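Local coordinates for trehalose-6-phosphate phosphatase-related protein (Thermoplasma acidophilum, PDB 1U02) that removes the phosphate from trehalose 6-phosphate to give free trehalose, using magnesium as its cofactor, at residues A164-R169 / N190-T195; T182-F187 / E202-F207. All blocks are in the same frame, centred on the assembly; numbering follows the deposited sequence.

Interaction 1: A164-R169 / N190-T195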
loop_
_atom_site.group_PDB
_atom_site.type_symbol
_atom_site.label_atom_id
_atom_site.label_comp_id
_atom_site.label_asym_id
_atom_site.label_seq_id
_atom_site.Cartn_x
_atom_site.Cartn_y
_atom_site.Cartn_z
ATOM N N ALA A 164 10.024 -0.875 -7.189
ATOM C CA ALA A 164 10.283 0.306 -6.374
ATOM C C ALA A 164 11.211 -0.047 -5.217
ATOM O O ALA A 164 12.168 0.673 -4.931
ATOM C CB ALA A 164 8.969 0.874 -5.839
ATOM N N ILE A 165 10.922 -1.153 -4.542
ATOM C CA ILE A 165 11.759 -1.579 -3.431
ATOM C C ILE A 165 13.158 -1.902 -3.954
ATOM O O ILE A 165 14.160 -1.428 -3.418
ATOM C CB ILE A 165 11.159 -2.815 -2.726
ATOM C CG1 ILE A 165 9.850 -2.421 -2.036
ATOM C CG2 ILE A 165 12.154 -3.374 -1.706
ATOM C CD1 ILE A 165 9.089 -3.588 -1.433
ATOM N N ARG A 166 13.214 -2.698 -5.013
ATOM C CA ARG A 166 14.485 -3.084 -5.623
ATOM C C ARG A 166 15.329 -1.847 -5.932
ATOM O O ARG A 166 16.524 -1.797 -5.638
ATOM C CB ARG A 166 14.214 -3.847 -6.920
ATOM C CG ARG A 166 15.442 -4.444 -7.585
ATOM C CD ARG A 166 15.668 -5.887 -7.151
ATOM N NE ARG A 166 16.798 -6.032 -6.239
ATOM C CZ ARG A 166 17.288 -7.203 -5.836
ATOM N NH1 ARG A 166 16.747 -8.337 -6.261
ATOM N NH2 ARG A 166 18.327 -7.239 -5.014
ATOM N N SER A 167 14.684 -0.844 -6.521
ATOM C CA SER A 167 15.345 0.399 -6.895
ATOM C C SER A 167 15.995 1.106 -5.706
ATOM O O SER A 167 17.053 1.718 -5.841
ATOM C CB SER A 167 14.334 1.330 -7.569
ATOM O OG SER A 167 14.919 2.579 -7.873
ATOM N N VAL A 168 15.362 1.020 -4.542
ATOM C CA VAL A 168 15.898 1.657 -3.345
ATOM C C VAL A 168 17.034 0.874 -2.682
ATOM O O VAL A 168 18.092 1.431 -2.391
ATOM C CB VAL A 168 14.793 1.871 -2.292
ATOM C CG1 VAL A 168 15.410 2.320 -0.977
ATOM C CG2 VAL A 168 13.796 2.904 -2.790
ATOM N N ARG A 169 16.806 -0.414 -2.445
ATOM C CA ARG A 169 17.788 -1.264 -1.777
ATOM C C ARG A 169 18.922 -1.773 -2.656
ATOM O O ARG A 169 20.025 -2.012 -2.166
ATOM C CB ARG A 169 17.093 -2.470 -1.139
ATOM C CG ARG A 169 16.362 -3.361 -2.130
ATOM C CD ARG A 169 15.885 -4.647 -1.469
ATOM N NE ARG A 169 17.009 -5.487 -1.065
ATOM C CZ ARG A 169 17.331 -6.641 -1.645
ATOM N NH1 ARG A 169 16.610 -7.108 -2.658
ATOM N NH2 ARG A 169 18.381 -7.328 -1.214
ATOM N N ASN A 190 12.750 -9.529 -4.995
ATOM C CA ASN A 190 13.762 -9.280 -3.970
ATOM C C ASN A 190 13.954 -10.560 -3.155
ATOM O O ASN A 190 14.079 -10.512 -1.932
ATOM C CB ASN A 190 13.297 -8.154 -3.034
ATOM C CG ASN A 190 13.167 -6.816 -3.739
ATOM O OD1 ASN A 190 14.155 -6.110 -3.943
ATOM N ND2 ASN A 190 11.945 -6.465 -4.121
ATOM N N ASP A 191 13.993 -11.700 -3.838
ATOM C CA ASP A 191 14.123 -12.988 -3.159
ATOM C C ASP A 191 15.370 -13.173 -2.297
ATOM O O ASP A 191 15.434 -14.108 -1.495
ATOM C CB ASP A 191 14.016 -14.133 -4.175
ATOM C CG ASP A 191 15.194 -14.186 -5.129
ATOM O OD1 ASP A 191 16.331 -14.399 -4.663
ATOM O OD2 ASP A 191 14.982 -14.019 -6.347
ATOM N N ASP A 192 16.354 -12.291 -2.445
ATOM C CA ASP A 192 17.569 -12.400 -1.650
ATOM C C ASP A 192 17.411 -11.682 -0.310
ATOM O O ASP A 192 18.326 -11.670 0.511
ATOM C CB ASP A 192 18.766 -11.820 -2.413
ATOM C CG ASP A 192 18.623 -10.333 -2.687
ATOM O OD1 ASP A 192 17.648 -9.935 -3.359
ATOM O OD2 ASP A 192 19.494 -9.563 -2.235
ATOM N N ALA A 193 16.244 -11.088 -0.087
ATOM C CA ALA A 193 15.985 -10.368 1.154
ATOM C C ALA A 193 15.231 -11.229 2.160
ATOM O O ALA A 193 14.741 -12.309 1.826
ATOM C CB ALA A 193 15.195 -9.093 0.860
ATOM N N LEU A 194 15.147 -10.749 3.397
ATOM C CA LEU A 194 14.428 -11.467 4.443
ATOM C C LEU A 194 12.952 -11.137 4.243
ATOM O O LEU A 194 12.442 -10.143 4.769
ATOM C CB LEU A 194 14.896 -11.011 5.828
ATOM C CG LEU A 194 14.586 -11.937 7.014
ATOM C CD1 LEU A 194 15.266 -11.406 8.268
ATOM C CD2 LEU A 194 13.086 -12.046 7.226
ATOM N N THR A 195 12.280 -11.974 3.462
ATOM C CA THR A 195 10.872 -11.792 3.145
ATOM C C THR A 195 9.950 -12.361 4.220
ATOM O O THR A 195 10.129 -13.491 4.675
ATOM C CB THR A 195 10.555 -12.444 1.788
ATOM O OG1 THR A 195 11.088 -13.776 1.766
ATOM C CG2 THR A 195 11.190 -11.637 0.655
#
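R169 NH1 holds two acceptors of the opposing segment at once: N190 OD1 at 2.9 Å and D192 OD1 at 3.1 Å from that nitrogen. Both lie near the guanidinium plane, and both bonds are nearly straight. Around this nitrogen R166, R169 and D192 form a salt-bridge network, which joins the C-terminal half of helix 161-169 to the type I turn N190-A193 leading into strand 194-198 of the HAD-type core.

R169 and D192 meet tip to tip. R169 NH2 binds D192 OD2 at 2.7 Å while NH1 takes OD1, so the arginine grips the carboxylate end-on with two nitrogens. The fit is not flat: the two planes are 37° apart, and NH2 comes to OD2 from above the carboxylate plane. A further bond from R169 NH2 to R172 O helps fix the rotation of the guanidinium, and A193 CB sits over the centre of one of its faces, 4.1 Å from CZ.

R166 joins from the preceding turn: with CG anti to the backbone N (chi1 -174°) and bends at chi2 and chi3, its guanidinium lays one face over N190 OD1. Its NH2 makes only a weak bond to D192 OD1, at 3.2 Å, and has a stronger partner in G170 O. The two guanidiniums come close, R169 NH1 lying over a face of R166 near the rim, and the shared carboxylate would be expected to offset part of their mutual repulsion.

The amide of N190 is held at both ends. ND2 donates to A186 O in the last turn of helix 181-188, and packs against I165 CG2 at 3.9 Å. OD1 receives R169 NH1 in the carbonyl plane, on a lone pair, with a C=O...N angle of 114°.

Interaction 2: T182-F187 / E202-F207; sequences TDEAAF and ETHAKF
Helix 181-188 faces the irregular loop 202-207 through E184 and F187, and the backbones come nearest at F187 and A205, whose CA atoms are 6.5 Å apart. In this HAD-type domain the loop runs between strands 194-198 and 207-209, and T203 shapes it with an ST turn, its OG1 accepting from A205 N.

E184 carries the polar contact. Its CG is anti to the backbone N (chi1 -165°), and a bend at chi2 helps bring the carboxylate to the loop; the E184 and T203 side chains cross at about a right angle. T203 OG1 donates to OE1 at 2.7 Å, on the syn lone pair. H204 N gives OE2 a nearly straight bond of 2.9 Å, also from the syn side but 35° out of the carboxylate plane. T203 OG1 thus donates to the helix while accepting within its own loop. An alanine in place of E184 would probably leave T203 OG1 and H204 N without their acceptors on the helix and let the loop shift.

F187 adds an apolar contact beside this, touching strand 194-198 at T195 as well; its side chain lies about 8 Å from that of D179, a magnesium ligand. A205 CB lies over one face of its ring, 4.0 Å from CE2.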
loop_
_atom_site.group_PDB
_atom_site.type_symbol
_atom_site.label_atom_id
_atom_site.label_comp_id
_atom_site.label_asym_id
_atom_site.label_seq_id
_atom_site.Cartn_x
_atom_site.Cartn_y
_atom_site.Cartn_z
ATOM N N THR A 182 0.524 -8.484 -4.245
ATOM C CA THR A 182 1.452 -7.428 -4.632
ATOM C C THR A 182 2.733 -7.518 -3.812
ATOM O O THR A 182 3.804 -7.110 -4.261
ATOM C CB THR A 182 0.829 -6.026 -4.442
ATOM O OG1 THR A 182 0.627 -5.771 -3.043
ATOM C CG2 THR A 182 -0.511 -5.949 -5.166
ATOM N N ASP A 183 2.621 -8.059 -2.607
ATOM C CA ASP A 183 3.786 -8.202 -1.746
ATOM C C ASP A 183 4.496 -9.494 -2.120
ATOM O O ASP A 183 5.721 -9.575 -2.088
ATOM C CB ASP A 183 3.347 -8.225 -0.285
ATOM C CG ASP A 183 2.559 -6.988 0.091
ATOM O OD1 ASP A 183 3.148 -5.885 0.073
ATOM O OD2 ASP A 183 1.350 -7.117 0.389
ATOM N N GLU A 184 3.707 -10.499 -2.480
ATOM C CA GLU A 184 4.247 -11.789 -2.878
ATOM C C GLU A 184 5.134 -11.532 -4.092
ATOM O O GLU A 184 6.213 -12.109 -4.224
ATOM C CB GLU A 184 3.107 -12.738 -3.244
ATOM C CG GLU A 184 3.516 -14.195 -3.325
ATOM C CD GLU A 184 4.091 -14.706 -2.023
ATOM O OE1 GLU A 184 3.393 -14.622 -0.990
ATOM O OE2 GLU A 184 5.240 -15.196 -2.032
ATOM N N ALA A 185 4.676 -10.644 -4.969
ATOM C CA ALA A 185 5.433 -10.302 -6.161
ATOM C C ALA A 185 6.700 -9.559 -5.749
ATOM O O ALA A 185 7.771 -9.760 -6.325
ATOM C CB ALA A 185 4.587 -9.436 -7.086
ATOM N N ALA A 186 6.575 -8.702 -4.739
ATOM C CA ALA A 186 7.716 -7.942 -4.250
ATOM C C ALA A 186 8.783 -8.890 -3.695
ATOM O O ALA A 186 9.976 -8.633 -3.850
ATOM C CB ALA A 186 7.272 -6.953 -3.180
ATOM N N PHE A 187 8.360 -9.979 -3.055
ATOM C CA PHE A 187 9.314 -10.950 -2.514
ATOM C C PHE A 187 10.088 -11.564 -3.683
ATOM O O PHE A 187 11.305 -11.726 -3.626
ATOM C CB PHE A 187 8.604 -12.089 -1.761
ATOM C CG PHE A 187 7.687 -11.635 -0.654
ATOM C CD1 PHE A 187 7.999 -10.531 0.137
ATOM C CD2 PHE A 187 6.528 -12.357 -0.370
ATOM C CE1 PHE A 187 7.164 -10.150 1.201
ATOM C CE2 PHE A 187 5.686 -11.991 0.689
ATOM C CZ PHE A 187 6.009 -10.883 1.477
ATOM N N GLU A 202 -0.580 -19.552 0.450
ATOM C CA GLU A 202 0.707 -20.106 0.037
ATOM C C GLU A 202 1.659 -18.940 -0.234
ATOM O O GLU A 202 1.232 -17.883 -0.696
ATOM C CB GLU A 202 0.535 -20.940 -1.239
ATOM C CG GLU A 202 -0.596 -21.968 -1.181
ATOM C CD GLU A 202 -0.234 -23.218 -0.395
ATOM O OE1 GLU A 202 0.311 -23.088 0.722
ATOM O OE2 GLU A 202 -0.507 -24.334 -0.892
ATOM N N THR A 203 2.944 -19.129 0.043
ATOM C CA THR A 203 3.906 -18.056 -0.180
ATOM C C THR A 203 5.335 -18.554 -0.311
ATOM O O THR A 203 5.654 -19.675 0.080
ATOM C CB THR A 203 3.865 -17.028 0.970
ATOM O OG1 THR A 203 4.892 -16.048 0.778
ATOM C CG2 THR A 203 4.084 -17.724 2.306
ATOM N N HIS A 204 6.194 -17.704 -0.862
ATOM C CA HIS A 204 7.598 -18.043 -1.032
ATOM C C HIS A 204 8.467 -17.204 -0.103
ATOM O O HIS A 204 9.687 -17.156 -0.252
ATOM C CB HIS A 204 8.018 -17.830 -2.489
ATOM C CG HIS A 204 7.407 -18.814 -3.436
ATOM N ND1 HIS A 204 7.649 -20.169 -3.356
ATOM C CD2 HIS A 204 6.553 -18.644 -4.471
ATOM C CE1 HIS A 204 6.969 -20.791 -4.302
ATOM N NE2 HIS A 204 6.295 -19.888 -4.993
ATOM N N ALA A 205 7.826 -16.545 0.860
ATOM C CA ALA A 205 8.534 -15.713 1.819
ATOM C C ALA A 205 9.393 -16.605 2.708
ATOM O O ALA A 205 9.057 -17.764 2.946
ATOM C CB ALA A 205 7.534 -14.929 2.669
ATOM N N LYS A 206 10.502 -16.069 3.200
ATOM C CA LYS A 206 11.387 -16.843 4.060
ATOM C C LYS A 206 10.811 -17.052 5.457
ATOM O O LYS A 206 11.082 -18.069 6.099
ATOM C CB LYS A 206 12.755 -16.166 4.149
ATOM C CG LYS A 206 13.471 -16.119 2.812
ATOM C CD LYS A 206 14.828 -15.455 2.908
ATOM C CE LYS A 206 15.476 -15.389 1.534
ATOM N NZ LYS A 206 16.740 -14.614 1.566
ATOM N N PHE A 207 10.008 -16.095 5.919
ATOM C CA PHE A 207 9.393 -16.174 7.240
ATOM C C PHE A 207 7.898 -15.911 7.091
ATOM O O PHE A 207 7.476 -15.159 6.208
ATOM C CB PHE A 207 10.013 -15.131 8.169
ATOM C CG PHE A 207 9.733 -15.364 9.626
ATOM C CD1 PHE A 207 10.226 -16.500 10.272
ATOM C CD2 PHE A 207 9.005 -14.435 10.364
ATOM C CE1 PHE A 207 10.001 -16.702 11.637
ATOM C CE2 PHE A 207 8.772 -14.625 11.730
ATOM C CZ PHE A 207 9.271 -15.760 12.368
#

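Along the chain from the N terminus, the first element involved is helix 161-169, then come strand 174-178, helix 181-188, strand 194-198, the loop 202-207 and the edge strand 207-209. Interaction 1 closes the loop from 164-169 to 190-195, and interaction 2 the one from 182-187 to 202-207. Because 182-187 lies inside the first loop and 202-207 beyond it, the two cross. They tie two helices to the turn that enters strand 194-198 and to the loop that runs back alongside it to strand 207-209. The contacts also touch directly: T195 OG1 probably bonds K206 N, and T195 O probably bonds F207 N, where strands 194-198 and 207-209 pair.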